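Local coordinates for protein pyruvate kinase (Pseudomonas aeruginosa, PDB 6QXL) that probably catalyses the last step of glycolysis, moving a phosphate from phosphoenolpyruvate to ADP to give pyruvate and ATP, and binds glucose-6-phosphate in its C-terminal domain, at residues Ala305-Thr310 / Pro343-Ser348; Arg4-Val9 / Arg334-Ala339; Lys117-Gly122 / Gly165-Pro170. All blocks are in the same frame, centred on the assembly; numbering follows the deposited sequence.

Interaction 1: residues Ala305-Thr310 / Pro343-Ser348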
loop_
_atom_site.group_PDB
_atom_site.type_symbol
_atom_site.label_atom_id
_atom_site.label_comp_id
_atom_site.label_asym_id
_atom_site.label_seq_id
_atom_site.Cartn_x
_atom_site.Cartn_y
_atom_site.Cartn_z
ATOM N N ALA A 305 -23.365 2.897 -7.993
ATOM C CA ALA A 305 -22.904 2.593 -9.360
ATOM C C ALA A 305 -21.896 3.647 -9.827
ATOM O O ALA A 305 -20.908 3.316 -10.476
ATOM C CB ALA A 305 -24.070 2.490 -10.329
ATOM N N VAL A 306 -22.121 4.896 -9.454
ATOM C CA VAL A 306 -21.195 5.957 -9.795
ATOM C C VAL A 306 -19.854 5.746 -9.096
ATOM O O VAL A 306 -18.793 5.914 -9.714
ATOM C CB VAL A 306 -21.789 7.331 -9.468
ATOM C CG1 VAL A 306 -20.756 8.430 -9.662
ATOM C CG2 VAL A 306 -23.014 7.599 -10.357
ATOM N N LEU A 307 -19.874 5.355 -7.830
ATOM C CA LEU A 307 -18.631 5.074 -7.117
ATOM C C LEU A 307 -17.947 3.808 -7.625
ATOM O O LEU A 307 -16.722 3.766 -7.638
ATOM C CB LEU A 307 -18.866 4.990 -5.632
ATOM C CG LEU A 307 -19.470 6.228 -4.970
ATOM C CD1 LEU A 307 -19.675 6.003 -3.495
ATOM C CD2 LEU A 307 -18.673 7.490 -5.189
ATOM N N ASP A 308 -18.707 2.819 -8.106
ATOM C CA ASP A 308 -18.095 1.674 -8.798
ATOM C C ASP A 308 -17.399 2.102 -10.111
ATOM O O ASP A 308 -16.705 1.295 -10.728
ATOM C CB ASP A 308 -19.121 0.585 -9.138
ATOM C CG ASP A 308 -19.868 0.012 -7.918
ATOM O OD1 ASP A 308 -19.248 -0.099 -6.827
ATOM O OD2 ASP A 308 -21.088 -0.324 -8.045
ATOM N N TYR A 309 -17.620 3.352 -10.541
ATOM C CA TYR A 309 -17.039 3.914 -11.763
ATOM C C TYR A 309 -17.646 3.343 -13.051
ATOM O O TYR A 309 -16.955 3.087 -14.033
ATOM C CB TYR A 309 -15.479 3.870 -11.778
ATOM C CG TYR A 309 -14.924 5.233 -12.056
ATOM C CD1 TYR A 309 -14.922 6.212 -11.045
ATOM C CD2 TYR A 309 -14.482 5.592 -13.333
ATOM C CE1 TYR A 309 -14.453 7.488 -11.292
ATOM C CE2 TYR A 309 -14.005 6.875 -13.583
ATOM C CZ TYR A 309 -14.000 7.815 -12.561
ATOM O OH TYR A 309 -13.554 9.087 -12.802
ATOM N N THR A 310 -18.958 3.188 -13.041
ATOM C CA THR A 310 -19.707 2.909 -14.251
ATOM C C THR A 310 -19.618 4.119 -15.178
ATOM O O THR A 310 -19.494 5.261 -14.723
ATOM C CB THR A 310 -21.190 2.583 -13.911
ATOM O OG1 THR A 310 -21.808 1.891 -15.004
ATOM C CG2 THR A 310 -21.992 3.814 -13.561
ATOM N N PRO A 343 -14.240 11.821 -2.734
ATOM C CA PRO A 343 -12.802 11.733 -3.041
ATOM C C PRO A 343 -12.349 10.541 -3.891
ATOM O O PRO A 343 -11.418 10.688 -4.677
ATOM C CB PRO A 343 -12.149 11.690 -1.654
ATOM C CG PRO A 343 -13.116 12.402 -0.773
ATOM C CD PRO A 343 -14.468 12.024 -1.292
ATOM N N THR A 344 -13.003 9.397 -3.764
ATOM C CA THR A 344 -12.642 8.222 -4.580
ATOM C C THR A 344 -12.985 8.375 -6.078
ATOM O O THR A 344 -12.458 7.628 -6.901
ATOM C CB THR A 344 -13.284 6.926 -4.048
ATOM O OG1 THR A 344 -14.700 7.039 -4.133
ATOM C CG2 THR A 344 -12.859 6.649 -2.606
ATOM N N SER A 345 -13.854 9.324 -6.426
ATOM C CA SER A 345 -14.184 9.570 -7.843
ATOM C C SER A 345 -13.073 10.260 -8.647
ATOM O O SER A 345 -13.083 10.194 -9.862
ATOM C CB SER A 345 -15.515 10.341 -7.980
ATOM O OG SER A 345 -16.611 9.430 -7.838
ATOM N N GLN A 346 -12.107 10.863 -7.970
ATOM C CA GLN A 346 -11.080 11.699 -8.610
ATOM C C GLN A 346 -9.637 11.194 -8.441
ATOM O O GLN A 346 -8.760 11.719 -9.105
ATOM C CB GLN A 346 -11.206 13.132 -8.065
ATOM C CG GLN A 346 -12.630 13.490 -7.619
ATOM C CD GLN A 346 -12.734 14.864 -6.998
ATOM O OE1 GLN A 346 -11.722 15.552 -6.784
ATOM N NE2 GLN A 346 -13.956 15.223 -6.586
ATOM N N LYS A 347 -9.394 10.189 -7.605
ATOM C CA LYS A 347 -8.036 9.697 -7.332
ATOM C C LYS A 347 -7.794 8.359 -8.022
ATOM O O LYS A 347 -8.641 7.460 -7.942
ATOM C CB LYS A 347 -7.795 9.563 -5.821
ATOM C CG LYS A 347 -7.901 10.870 -5.058
ATOM C CD LYS A 347 -7.772 10.616 -3.548
ATOM C CE LYS A 347 -8.342 11.735 -2.677
ATOM N NZ LYS A 347 -8.156 11.323 -1.268
ATOM N N SER A 348 -6.655 8.234 -8.696
ATOM C CA SER A 348 -6.312 7.043 -9.479
ATOM C C SER A 348 -4.932 6.498 -9.064
ATOM O O SER A 348 -4.050 7.249 -8.649
ATOM C CB SER A 348 -6.345 7.371 -10.995
ATOM O OG SER A 348 -5.945 6.269 -11.776
HETATM O O HOH W 1 -15.369 6.293 -6.732
#
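Tyr-309 reaches across to the backbone of Ser-345, and its hydroxyl OH donates to the carbonyl O of Ser-345 at 3.2 Å. The hydroxyl comes in almost straight on to the C=O bond, with a C=O...donor angle of 161°. The same carbonyl oxygen sits at the edge of the phenol ring, near its plane, 3.4 Å from Tyr-309 CE1. This is the close part of the contact, and both residues are buried. Ser-398 N also bonds to the tyrosine hydroxyl, and Arg-419 adds a cation-pi contact to the ring.

Tyr-309 owes its place to the end of helix 296-307, one of the outer helices of the TIM barrel. The helix stops in a Schellman motif: Tyr-309 has a positive phi of 72°, its N bonds back to Val-306 O, and Thr-310 N bonds to Ala-305 O at 3.2 Å. The facing segment, 343-348, belongs to the connection leading from helix 325-340 to helix 359-373.

Toward solvent the fit is looser. Leu-307 CG lies anti to its carbonyl carbon (chi1 -58°), which carries the branched end out to the facing segment, where CD2 comes 3.9 Å from Ser-345 OG and 4.1 Å from Thr-344 OG1; the leucine and threonine side chains cross at about a right angle. Val-261 of a second subunit also packs on Leu-307. Water 1 spans the remaining distance, donating to Leu-307 O at 3.0 Å and lying 2.8 Å from Thr-344 OG1, a hydroxyl that is also bonded to His-342 ND1.

One direct phenol-to-carbonyl bond on the buried side and one water bridge at the exposed edge thus join the helix end to the linker, so the fixing is mainly polar, and even the leucine methyl rests against hydroxyl oxygens.

Interaction 2: residues Arg4-Val9 / Arg334-Ala339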
loop_
_atom_site.group_PDB
_atom_site.type_symbol
_atom_site.label_atom_id
_atom_site.label_comp_id
_atom_site.label_asym_id
_atom_site.label_seq_id
_atom_site.Cartn_x
_atom_site.Cartn_y
_atom_site.Cartn_z
ATOM N N ARG A 4 -21.831 17.198 -14.642
ATOM C CA ARG A 4 -21.968 15.762 -14.406
ATOM C C ARG A 4 -21.100 14.987 -15.393
ATOM O O ARG A 4 -21.044 15.314 -16.561
ATOM C CB ARG A 4 -23.422 15.326 -14.554
ATOM C CG ARG A 4 -23.647 13.825 -14.722
ATOM C CD ARG A 4 -25.132 13.515 -14.647
ATOM N NE ARG A 4 -25.904 14.263 -15.628
ATOM C CZ ARG A 4 -26.133 13.880 -16.874
ATOM N NH1 ARG A 4 -25.666 12.732 -17.360
ATOM N NH2 ARG A 4 -26.882 14.658 -17.664
ATOM N N ARG A 5 -20.444 13.952 -14.897
ATOM C CA ARG A 5 -19.585 13.102 -15.692
ATOM C C ARG A 5 -20.205 11.775 -16.063
ATOM O O ARG A 5 -19.945 11.251 -17.145
ATOM C CB ARG A 5 -18.278 12.847 -14.947
ATOM C CG ARG A 5 -17.478 14.121 -14.642
ATOM C CD ARG A 5 -16.256 13.773 -13.759
ATOM N NE ARG A 5 -15.217 13.018 -14.457
ATOM C CZ ARG A 5 -14.345 13.545 -15.310
ATOM N NH1 ARG A 5 -14.369 14.834 -15.612
ATOM N NH2 ARG A 5 -13.430 12.777 -15.893
ATOM N N THR A 6 -21.001 11.196 -15.168
ATOM C CA THR A 6 -21.632 9.907 -15.443
ATOM C C THR A 6 -22.761 10.123 -16.432
ATOM O O THR A 6 -23.512 11.097 -16.316
ATOM C CB THR A 6 -22.141 9.264 -14.137
ATOM O OG1 THR A 6 -21.050 9.182 -13.205
ATOM C CG2 THR A 6 -22.680 7.875 -14.398
ATOM N N LYS A 7 -22.883 9.222 -17.398
ATOM C CA LYS A 7 -23.827 9.426 -18.492
ATOM C C LYS A 7 -25.124 8.690 -18.229
ATOM O O LYS A 7 -25.150 7.699 -17.520
ATOM C CB LYS A 7 -23.210 9.002 -19.818
ATOM C CG LYS A 7 -21.903 9.713 -20.138
ATOM C CD LYS A 7 -22.052 11.246 -20.189
ATOM C CE LYS A 7 -20.748 11.932 -20.597
ATOM N NZ LYS A 7 -20.300 11.526 -21.972
ATOM N N ILE A 8 -26.210 9.208 -18.807
ATOM C CA ILE A 8 -27.559 8.690 -18.580
ATOM C C ILE A 8 -28.138 8.112 -19.860
ATOM O O ILE A 8 -28.251 8.810 -20.859
ATOM C CB ILE A 8 -28.486 9.786 -18.053
ATOM C CG1 ILE A 8 -28.025 10.227 -16.650
ATOM C CG2 ILE A 8 -29.926 9.275 -18.020
ATOM C CD1 ILE A 8 -28.762 11.433 -16.057
ATOM N N VAL A 9 -28.505 6.840 -19.814
ATOM C CA VAL A 9 -29.211 6.184 -20.903
ATOM C C VAL A 9 -30.694 6.119 -20.559
ATOM O O VAL A 9 -31.065 5.593 -19.509
ATOM C CB VAL A 9 -28.709 4.762 -21.108
ATOM C CG1 VAL A 9 -29.417 4.116 -22.288
ATOM C CG2 VAL A 9 -27.206 4.768 -21.303
ATOM N N ARG A 334 -29.020 14.393 -10.760
ATOM C CA ARG A 334 -28.654 15.078 -9.528
ATOM C C ARG A 334 -27.861 14.133 -8.608
ATOM O O ARG A 334 -26.883 14.538 -7.976
ATOM C CB ARG A 334 -29.922 15.560 -8.836
ATOM C CG ARG A 334 -29.740 16.822 -7.977
ATOM C CD ARG A 334 -30.644 16.863 -6.714
ATOM N NE ARG A 334 -32.022 16.398 -6.994
ATOM C CZ ARG A 334 -32.632 15.307 -6.493
ATOM N NH1 ARG A 334 -32.019 14.504 -5.615
ATOM N NH2 ARG A 334 -33.866 15.000 -6.925
ATOM N N VAL A 335 -28.261 12.867 -8.563
ATOM C CA VAL A 335 -27.595 11.906 -7.708
ATOM C C VAL A 335 -26.183 11.639 -8.226
ATOM O O VAL A 335 -25.243 11.525 -7.434
ATOM C CB VAL A 335 -28.421 10.620 -7.586
ATOM C CG1 VAL A 335 -27.658 9.544 -6.807
ATOM C CG2 VAL A 335 -29.735 10.913 -6.888
ATOM N N CYS A 336 -26.041 11.572 -9.547
ATOM C CA CYS A 336 -24.724 11.389 -10.148
ATOM C C CYS A 336 -23.785 12.539 -9.757
ATOM O O CYS A 336 -22.655 12.318 -9.330
ATOM C CB CYS A 336 -24.834 11.266 -11.661
ATOM S SG CYS A 336 -25.546 9.701 -12.225
ATOM N N GLN A 337 -24.273 13.770 -9.874
ATOM C CA GLN A 337 -23.451 14.912 -9.514
ATOM C C GLN A 337 -22.972 14.848 -8.079
ATOM O O GLN A 337 -21.803 15.169 -7.805
ATOM C CB GLN A 337 -24.188 16.209 -9.699
ATOM C CG GLN A 337 -24.125 16.781 -11.088
ATOM C CD GLN A 337 -24.776 18.171 -11.033
ATOM O OE1 GLN A 337 -25.999 18.225 -10.966
ATOM N NE2 GLN A 337 -23.974 19.279 -10.930
ATOM N N GLY A 338 -23.847 14.410 -7.179
ATOM C CA GLY A 338 -23.501 14.344 -5.762
ATOM C C GLY A 338 -22.431 13.291 -5.500
ATOM O O GLY A 338 -21.447 13.556 -4.823
ATOM N N ALA A 339 -22.613 12.104 -6.071
ATOM C CA ALA A 339 -21.665 11.042 -5.877
ATOM C C ALA A 339 -20.286 11.365 -6.469
ATOM O O ALA A 339 -19.259 10.880 -5.966
ATOM C CB ALA A 339 -22.200 9.754 -6.478
#
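NH1 of Arg-4, an arginine whose aliphatic chain lies along Cys-336, is gripped by two acceptors: Thr-6 O at 2.9 Å within its own segment, and the carboxylate of Asp-31, with which it forms a salt bridge. This is where the TIM barrel closes. Segment 4-9 runs into the first barrel strand, 7-11, while 334-339 belongs to helix 325-340, which follows the eighth strand, 312-315.

The bond to Thr-6 O has an N-H...acceptor angle of 154°; NH1 approaches in the carbonyl plane, and the oxygen stays close to the guanidinium plane. Arg-4 NH2 adds a bond to Gly-29 O. With its edge held this way, the guanidinium turns one face to Ile-8, whose CD1 stands 3.6 Å above its centre. Asp-31 OD2 also takes the N-H of Ile-8, so it links the arginine to the strand, which would be expected to favour the ionised form of Asp-31.

Getting the group there requires a bend of the arginine chain at chi3 (56°), which folds the tip back over the strand while the aliphatic part stays against the helix. Arg-4 CD touches Cys-336 CB at 3.8 Å, and Arg-4 CB meets Gln-337 CG at the same separation of 3.8 Å. Beyond CG the glutamine chain is extended, and its NE2 is bonded to Ser-2 O.

Glu-340, one residue past the helical segment, ties the two pieces together by polar bonds, OE2 to Thr-6 OG1 and OE1 to Arg-5 N. Val-306 of helix 296-307 packs against both Thr-6 and Cys-336. Where these two meet, the sulfur lies against the threonine side chain: Cys-336 SG is 3.9 Å from Thr-6 CB and 4.0 Å from Thr-6 CG2.

Interaction 3: residues Lys117-Gly122 / Gly165-Pro170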
loop_
_atom_site.group_PDB
_atom_site.type_symbol
_atom_site.label_atom_id
_atom_site.label_comp_id
_atom_site.label_asym_id
_atom_site.label_seq_id
_atom_site.Cartn_x
_atom_site.Cartn_y
_atom_site.Cartn_z
ATOM N N LYS A 117 -38.166 -29.354 -23.306
ATOM C CA LYS A 117 -37.085 -30.325 -23.350
ATOM C C LYS A 117 -36.010 -30.040 -22.314
ATOM O O LYS A 117 -35.507 -30.949 -21.665
ATOM C CB LYS A 117 -36.454 -30.359 -24.759
ATOM C CG LYS A 117 -37.446 -31.023 -25.762
ATOM C CD LYS A 117 -36.913 -31.364 -27.132
ATOM C CE LYS A 117 -38.061 -31.340 -28.158
ATOM N NZ LYS A 117 -37.733 -31.945 -29.475
ATOM N N ASP A 118 -35.703 -28.780 -22.107
ATOM C CA ASP A 118 -34.633 -28.351 -21.209
ATOM C C ASP A 118 -35.057 -28.309 -19.751
ATOM O O ASP A 118 -34.250 -28.532 -18.864
ATOM C CB ASP A 118 -34.163 -26.955 -21.566
ATOM C CG ASP A 118 -33.553 -26.888 -23.003
ATOM O OD1 ASP A 118 -33.276 -28.022 -23.605
ATOM O OD2 ASP A 118 -33.424 -25.714 -23.479
ATOM N N CYS A 119 -36.383 -28.225 -19.450
ATOM C CA CYS A 119 -36.861 -28.247 -18.120
ATOM C C CYS A 119 -37.148 -29.652 -17.541
ATOM O O CYS A 119 -37.440 -30.552 -18.305
ATOM C CB CYS A 119 -38.001 -27.358 -17.919
ATOM S SG CYS A 119 -37.578 -25.651 -18.171
ATOM N N GLY A 120 -37.021 -29.726 -16.201
ATOM C CA GLY A 120 -37.258 -30.909 -15.468
ATOM C C GLY A 120 -37.989 -30.614 -14.133
ATOM O O GLY A 120 -38.081 -29.468 -13.662
ATOM N N VAL A 121 -38.495 -31.690 -13.536
ATOM C CA VAL A 121 -39.203 -31.597 -12.288
ATOM C C VAL A 121 -38.318 -30.915 -11.248
ATOM O O VAL A 121 -37.150 -31.238 -11.131
ATOM C CB VAL A 121 -39.625 -33.008 -11.771
ATOM C CG1 VAL A 121 -40.433 -32.904 -10.476
ATOM C CG2 VAL A 121 -40.409 -33.769 -12.832
ATOM N N GLY A 122 -38.873 -29.941 -10.544
ATOM C CA GLY A 122 -38.116 -29.164 -9.562
ATOM C C GLY A 122 -37.658 -27.804 -10.039
ATOM O O GLY A 122 -37.474 -26.930 -9.237
ATOM N N GLY A 165 -30.691 -20.338 -15.242
ATOM C CA GLY A 165 -30.391 -20.309 -16.636
ATOM C C GLY A 165 -30.299 -21.680 -17.266
ATOM O O GLY A 165 -31.059 -22.571 -16.909
ATOM N N GLY A 166 -29.401 -21.810 -18.233
ATOM C CA GLY A 166 -29.107 -23.070 -18.894
ATOM C C GLY A 166 -30.073 -23.519 -19.983
ATOM O O GLY A 166 -30.073 -24.674 -20.335
ATOM N N LEU A 167 -30.914 -22.617 -20.454
ATOM C CA LEU A 167 -31.850 -22.950 -21.520
ATOM C C LEU A 167 -31.164 -22.854 -22.856
ATOM O O LEU A 167 -30.432 -21.923 -23.090
ATOM C CB LEU A 167 -33.070 -22.052 -21.484
ATOM C CG LEU A 167 -33.879 -22.076 -20.195
ATOM C CD1 LEU A 167 -35.128 -21.258 -20.398
ATOM C CD2 LEU A 167 -34.273 -23.537 -19.861
ATOM N N THR A 168 -31.405 -23.784 -23.733
ATOM C CA THR A 168 -31.000 -23.731 -25.114
ATOM C C THR A 168 -31.673 -22.584 -25.859
ATOM O O THR A 168 -32.836 -22.335 -25.627
ATOM C CB THR A 168 -31.415 -25.061 -25.781
ATOM O OG1 THR A 168 -30.638 -26.105 -25.183
ATOM C CG2 THR A 168 -31.280 -25.018 -27.315
ATOM N N ALA A 169 -30.877 -21.839 -26.593
ATOM C CA ALA A 169 -31.451 -20.879 -27.541
ATOM C C ALA A 169 -30.358 -20.411 -28.481
ATOM O O ALA A 169 -29.211 -20.343 -28.070
ATOM C CB ALA A 169 -32.024 -19.695 -26.767
ATOM N N PRO A 170 -30.698 -20.016 -29.703
ATOM C CA PRO A 170 -29.703 -19.275 -30.509
ATOM C C PRO A 170 -29.554 -17.815 -30.058
ATOM O O PRO A 170 -30.483 -17.202 -29.675
ATOM C CB PRO A 170 -30.255 -19.382 -31.925
ATOM C CG PRO A 170 -31.743 -19.542 -31.744
ATOM C CD PRO A 170 -31.995 -20.168 -30.388
HETATM O O HOH W 2 -35.041 -23.412 -24.339
#
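Asp-118 turns its CG anti to its own carbonyl carbon (chi1 -63°), and Thr-168 does the same with OG1 (chi1 -66°); the two side chains then cross at about a right angle, which sets OD2 of the aspartate beside the backbone N of Thr-168. Asp-118 OD2 accepts the N-H of Thr-168 at 2.8 Å, with an N-H...acceptor angle of 151°. The donor is well out of the carboxylate plane and approaches OD2 from above it. Thr-168 CB is close by as well, 3.1 Å from Asp-118 OD2.

Water 2 gives the same carboxylate oxygen a second donor. It lies 2.9 Å from Asp-118 OD2 and also donates to Thr-168 O at 2.8 Å, so the aspartate holds both backbone ends of the threonine, one directly and one through the water. Two donors on one oxygen would be expected to favour the ionised acid.

Helix 113-118, which Asp-118 ends, belongs to the B domain, the small beta-rich lid of pyruvate kinases inserted between the third barrel strand, 64-68, and the helix that follows it, 174-185. Segment 165-170 is the returning connection, running from lid strand 159-162 toward that barrel helix, and Leu-167 O is bonded to Arg-197 on the barrel side.

Beside the polar pair the contact turns apolar. Leu-167 sends branch CD2 to Asp-118 CB, 3.8 Å away, and the same methyl faces Cys-119 SG at 4.3 Å. Leu-115 of the helix and Arg-162 of the lid strand also pack on this leucine, which is buried, whereas Thr-168 lies at the solvent edge beside Asp-114.

Overall arrangement
Interactions 1 and 2 adjoin, with centres 11 Å apart, and their segments alternate along the chain. Val-306 CG1 lies 3.6 Å from Thr-6 OG1, and Leu-307 CD2 is 3.5 Å from Ala-339 O, so the barrel closure and the start of the linker form one continuous patch. Interaction 3 stands apart in the lid: its centre is about 39 Å from each of the others, nearest atoms about 23 Å, and it lies across the chain's centre from interaction 2. The Leu-167 side chain lies about 13 Å from the magnesium ion held by Glu-223 and Asp-250, so the lid contact is near the active site without belonging to it. Glucose-6-phosphate binds in the C-terminal domain, toward which 343-348 leads.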